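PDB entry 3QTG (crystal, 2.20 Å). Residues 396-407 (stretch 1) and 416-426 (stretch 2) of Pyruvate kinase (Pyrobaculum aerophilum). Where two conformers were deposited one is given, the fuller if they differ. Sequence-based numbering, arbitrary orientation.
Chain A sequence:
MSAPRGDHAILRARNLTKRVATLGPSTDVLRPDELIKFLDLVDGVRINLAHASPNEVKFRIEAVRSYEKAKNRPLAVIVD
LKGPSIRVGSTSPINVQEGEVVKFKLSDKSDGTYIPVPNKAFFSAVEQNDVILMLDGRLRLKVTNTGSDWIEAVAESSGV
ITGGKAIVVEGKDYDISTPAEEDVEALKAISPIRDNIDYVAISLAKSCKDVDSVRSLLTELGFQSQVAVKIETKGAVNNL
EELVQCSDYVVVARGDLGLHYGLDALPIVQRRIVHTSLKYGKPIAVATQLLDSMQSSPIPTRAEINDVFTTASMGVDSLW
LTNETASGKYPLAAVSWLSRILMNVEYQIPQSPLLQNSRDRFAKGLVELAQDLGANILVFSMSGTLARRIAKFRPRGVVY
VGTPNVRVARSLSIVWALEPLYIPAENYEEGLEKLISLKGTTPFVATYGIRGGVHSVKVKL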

# COMPACT_ATOMS: atom_id res chain seq x y z
N ARG A 396 13.26 -8.33 -14.62
CA ARG A 396 12.38 -9.12 -15.46
C ARG A 396 12.91 -9.27 -16.87
O ARG A 396 12.23 -9.80 -17.76
CB ARG A 396 10.98 -8.49 -15.51
CG ARG A 396 10.12 -8.72 -14.29
CD ARG A 396 9.79 -10.18 -14.17
NE ARG A 396 8.48 -10.41 -13.54
CZ ARG A 396 8.32 -10.77 -12.27
NH1 ARG A 396 9.39 -10.95 -11.49
NH2 ARG A 396 7.10 -10.96 -11.80
N GLY A 397 14.12 -8.78 -17.10
CA GLY A 397 14.77 -8.91 -18.40
C GLY A 397 16.20 -9.32 -18.15
O GLY A 397 16.67 -9.30 -17.00
N VAL A 398 16.89 -9.71 -19.22
CA VAL A 398 18.30 -10.08 -19.15
C VAL A 398 19.18 -8.97 -18.58
O VAL A 398 18.98 -7.80 -18.86
CB VAL A 398 18.84 -10.51 -20.54
CG1 VAL A 398 20.35 -10.71 -20.51
CG2 VAL A 398 18.14 -11.79 -20.98
N VAL A 399 20.15 -9.37 -17.75
CA VAL A 399 21.13 -8.48 -17.14
C VAL A 399 22.48 -8.82 -17.74
O VAL A 399 23.04 -9.91 -17.48
CB VAL A 399 21.13 -8.60 -15.58
CG1 VAL A 399 22.12 -7.61 -14.94
CG2 VAL A 399 19.73 -8.42 -15.01
N TYR A 400 23.00 -7.92 -18.56
CA TYR A 400 24.33 -8.10 -19.15
C TYR A 400 25.39 -7.74 -18.13
O TYR A 400 25.36 -6.64 -17.55
CB TYR A 400 24.47 -7.24 -20.39
CG TYR A 400 23.42 -7.60 -21.39
CD1 TYR A 400 23.58 -8.73 -22.21
CD2 TYR A 400 22.24 -6.87 -21.48
CE1 TYR A 400 22.60 -9.08 -23.12
CE2 TYR A 400 21.26 -7.21 -22.39
CZ TYR A 400 21.46 -8.32 -23.21
OH TYR A 400 20.49 -8.67 -24.12
N VAL A 401 26.31 -8.66 -17.89
CA VAL A 401 27.35 -8.42 -16.91
C VAL A 401 28.70 -8.53 -17.58
O VAL A 401 29.05 -9.57 -18.09
CB VAL A 401 27.28 -9.42 -15.73
CG1 VAL A 401 28.33 -9.10 -14.67
CG2 VAL A 401 25.88 -9.47 -15.12
N GLY A 402 29.46 -7.44 -17.56
CA GLY A 402 30.83 -7.48 -18.02
C GLY A 402 31.70 -7.78 -16.83
O GLY A 402 31.47 -7.23 -15.75
N THR A 403 32.68 -8.66 -17.02
CA THR A 403 33.68 -8.95 -16.00
C THR A 403 35.07 -9.24 -16.63
O THR A 403 35.15 -9.81 -17.71
CB THR A 403 33.21 -10.11 -15.03
OG1 THR A 403 34.16 -10.29 -13.98
CG2 THR A 403 33.01 -11.43 -15.74
N PRO A 404 36.16 -8.82 -15.96
CA PRO A 404 37.49 -9.20 -16.51
C PRO A 404 37.99 -10.58 -16.05
O PRO A 404 39.09 -11.00 -16.42
CB PRO A 404 38.42 -8.10 -15.98
CG PRO A 404 37.72 -7.54 -14.75
CD PRO A 404 36.27 -7.99 -14.74
N ASN A 405 37.21 -11.27 -15.22
CA ASN A 405 37.58 -12.56 -14.68
C ASN A 405 36.68 -13.64 -15.28
O ASN A 405 35.46 -13.60 -15.13
CB ASN A 405 37.47 -12.55 -13.15
CG ASN A 405 38.00 -13.83 -12.49
OD1 ASN A 405 38.41 -14.79 -13.16
ND2 ASN A 405 38.00 -13.83 -11.17
N VAL A 406 37.30 -14.58 -15.99
CA VAL A 406 36.57 -15.66 -16.64
C VAL A 406 35.90 -16.57 -15.61
O VAL A 406 34.80 -17.07 -15.84
CB VAL A 406 37.47 -16.45 -17.66
CG1 VAL A 406 38.56 -17.22 -16.94
CG2 VAL A 406 36.62 -17.37 -18.54
N ARG A 407 36.55 -16.75 -14.47
CA ARG A 407 35.98 -17.54 -13.38
C ARG A 407 34.71 -16.91 -12.76
O ARG A 407 33.80 -17.63 -12.33
CB ARG A 407 37.03 -17.85 -12.31
CG ARG A 407 38.09 -18.82 -12.81
CD ARG A 407 39.21 -19.02 -11.79
NE ARG A 407 38.80 -19.96 -10.74
CZ ARG A 407 39.59 -20.44 -9.79
NH1 ARG A 407 40.88 -20.09 -9.72
NH2 ARG A 407 39.10 -21.28 -8.89
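Stretch 2, residues 416-426: WALEPLYIPAE

Stretch 2 lies beside stretch 1 as a parallel β-strand, joined to it by an unbroken ladder of six backbone hydrogen bonds. Strand 418-422 runs in the same direction as strand 399-403, with an angle of 27° between them and a closest approach of 4.6 Å between axes. Leu418 pairs with Val399, Glu419 with Tyr400, Pro420 with Val401, Leu421 with Gly402 and Tyr422 with Thr403.

The bonds engage alternate residues of each strand. Val399 N donates to Ala417 O (2.9 Å), and Glu419 N donates to Val399 O (2.7 Å). Val401 N to Glu419 O (3.0 Å) and Leu421 N to Val401 O (2.8 Å) continue the ladder. Thr403 N to Leu421 O (3.1 Å) and Ile423 N to Thr403 O (2.8 Å) complete it. Pro420 has no amide hydrogen, but its place in this alternation asks for none; its CA lies 3.4 Å from Val401 O.

Leu418 extends along the face shared with Val399 and Val401. Its CD2 lies 3.6 Å from Val399 CB and 4.1 Å from Val401 CG2. On the other face, Glu419 OE2 comes within 3.3 Å of Tyr400 CE1, and Leu421 CD1 packs 4.2 Å from Tyr400 CB. Past the strand of stretch 1, Pro404 O meets the edge of the Tyr422 ring, 3.3 Å from Tyr422 CE1.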

# COMPACT_ATOMS: atom_id res chain seq x y z
N TRP A 416 20.03 -16.23 -11.83
CA TRP A 416 18.86 -15.60 -12.48
C TRP A 416 19.17 -14.40 -13.39
O TRP A 416 19.76 -13.41 -12.94
CB TRP A 416 17.87 -15.15 -11.40
CG TRP A 416 16.75 -14.28 -11.90
CD1 TRP A 416 16.76 -12.90 -12.01
CD2 TRP A 416 15.46 -14.70 -12.35
NE1 TRP A 416 15.57 -12.46 -12.49
CE2 TRP A 416 14.75 -13.54 -12.73
CE3 TRP A 416 14.83 -15.96 -12.47
CZ2 TRP A 416 13.43 -13.57 -13.22
CZ3 TRP A 416 13.50 -16.01 -12.96
CH2 TRP A 416 12.81 -14.80 -13.32
N ALA A 417 18.76 -14.50 -14.65
CA ALA A 417 18.76 -13.41 -15.66
C ALA A 417 20.11 -12.97 -16.19
O ALA A 417 20.17 -12.23 -17.18
CB ALA A 417 17.93 -12.17 -15.19
N LEU A 418 21.19 -13.39 -15.53
CA LEU A 418 22.51 -12.85 -15.85
C LEU A 418 23.07 -13.40 -17.14
O LEU A 418 23.05 -14.63 -17.38
CB LEU A 418 23.51 -13.06 -14.71
CG LEU A 418 23.16 -12.52 -13.32
CD1 LEU A 418 24.38 -12.59 -12.45
CD2 LEU A 418 22.60 -11.08 -13.37
N GLU A 419 23.57 -12.49 -17.96
CA GLU A 419 24.33 -12.88 -19.14
C GLU A 419 25.78 -12.38 -19.02
O GLU A 419 26.07 -11.23 -19.35
CB GLU A 419 23.70 -12.43 -20.45
CG GLU A 419 24.18 -13.31 -21.59
CD GLU A 419 23.93 -12.72 -22.95
OE1 GLU A 419 24.92 -12.55 -23.71
OE2 GLU A 419 22.77 -12.41 -23.27
N PRO A 420 26.66 -13.26 -18.53
CA PRO A 420 28.03 -12.86 -18.28
C PRO A 420 28.89 -12.85 -19.54
O PRO A 420 28.91 -13.81 -20.32
CB PRO A 420 28.52 -13.89 -17.25
CG PRO A 420 27.67 -15.11 -17.50
CD PRO A 420 26.38 -14.65 -18.12
N LEU A 421 29.61 -11.74 -19.71
CA LEU A 421 30.45 -11.47 -20.86
C LEU A 421 31.86 -11.21 -20.37
O LEU A 421 32.08 -10.38 -19.49
CB LEU A 421 29.94 -10.23 -21.61
CG LEU A 421 28.49 -10.25 -22.09
CD1 LEU A 421 27.92 -8.86 -22.26
CD2 LEU A 421 28.34 -11.07 -23.38
N TYR A 422 32.82 -11.95 -20.93
CA TYR A 422 34.22 -11.71 -20.62
C TYR A 422 34.67 -10.43 -21.32
O TYR A 422 34.67 -10.36 -22.55
CB TYR A 422 35.09 -12.89 -21.04
CG TYR A 422 36.56 -12.63 -20.83
CD1 TYR A 422 37.11 -12.57 -19.55
CD2 TYR A 422 37.41 -12.41 -21.92
CE1 TYR A 422 38.46 -12.32 -19.35
CE2 TYR A 422 38.76 -12.17 -21.73
CZ TYR A 422 39.28 -12.11 -20.45
OH TYR A 422 40.63 -11.86 -20.26
N ILE A 423 35.02 -9.42 -20.51
CA ILE A 423 35.48 -8.12 -21.01
C ILE A 423 36.70 -7.65 -20.19
O ILE A 423 36.53 -7.17 -19.07
CB ILE A 423 34.36 -7.04 -20.95
CG1 ILE A 423 33.16 -7.46 -21.79
CG2 ILE A 423 34.88 -5.67 -21.42
CD1 ILE A 423 31.95 -6.58 -21.60
N PRO A 424 37.93 -7.80 -20.74
CA PRO A 424 39.14 -7.23 -20.14
C PRO A 424 39.04 -5.70 -20.05
O PRO A 424 38.62 -5.06 -21.02
CB PRO A 424 40.24 -7.64 -21.13
CG PRO A 424 39.68 -8.79 -21.89
CD PRO A 424 38.22 -8.53 -21.99
N ALA A 425 39.41 -5.14 -18.90
CA ALA A 425 39.33 -3.69 -18.65
C ALA A 425 40.25 -3.28 -17.51
O ALA A 425 40.51 -4.09 -16.60
CB ALA A 425 37.89 -3.26 -18.36
N GLU A 426 40.72 -2.04 -17.54
CA GLU A 426 41.75 -1.58 -16.60
C GLU A 426 41.13 -1.14 -15.28
O GLU A 426 41.77 -1.19 -14.23
CB GLU A 426 42.60 -0.46 -17.22
CG GLU A 426 44.08 -0.44 -16.75
CD GLU A 426 44.68 -1.84 -16.51
OE1 GLU A 426 44.91 -2.57 -17.51
OE2 GLU A 426 44.90 -2.20 -15.33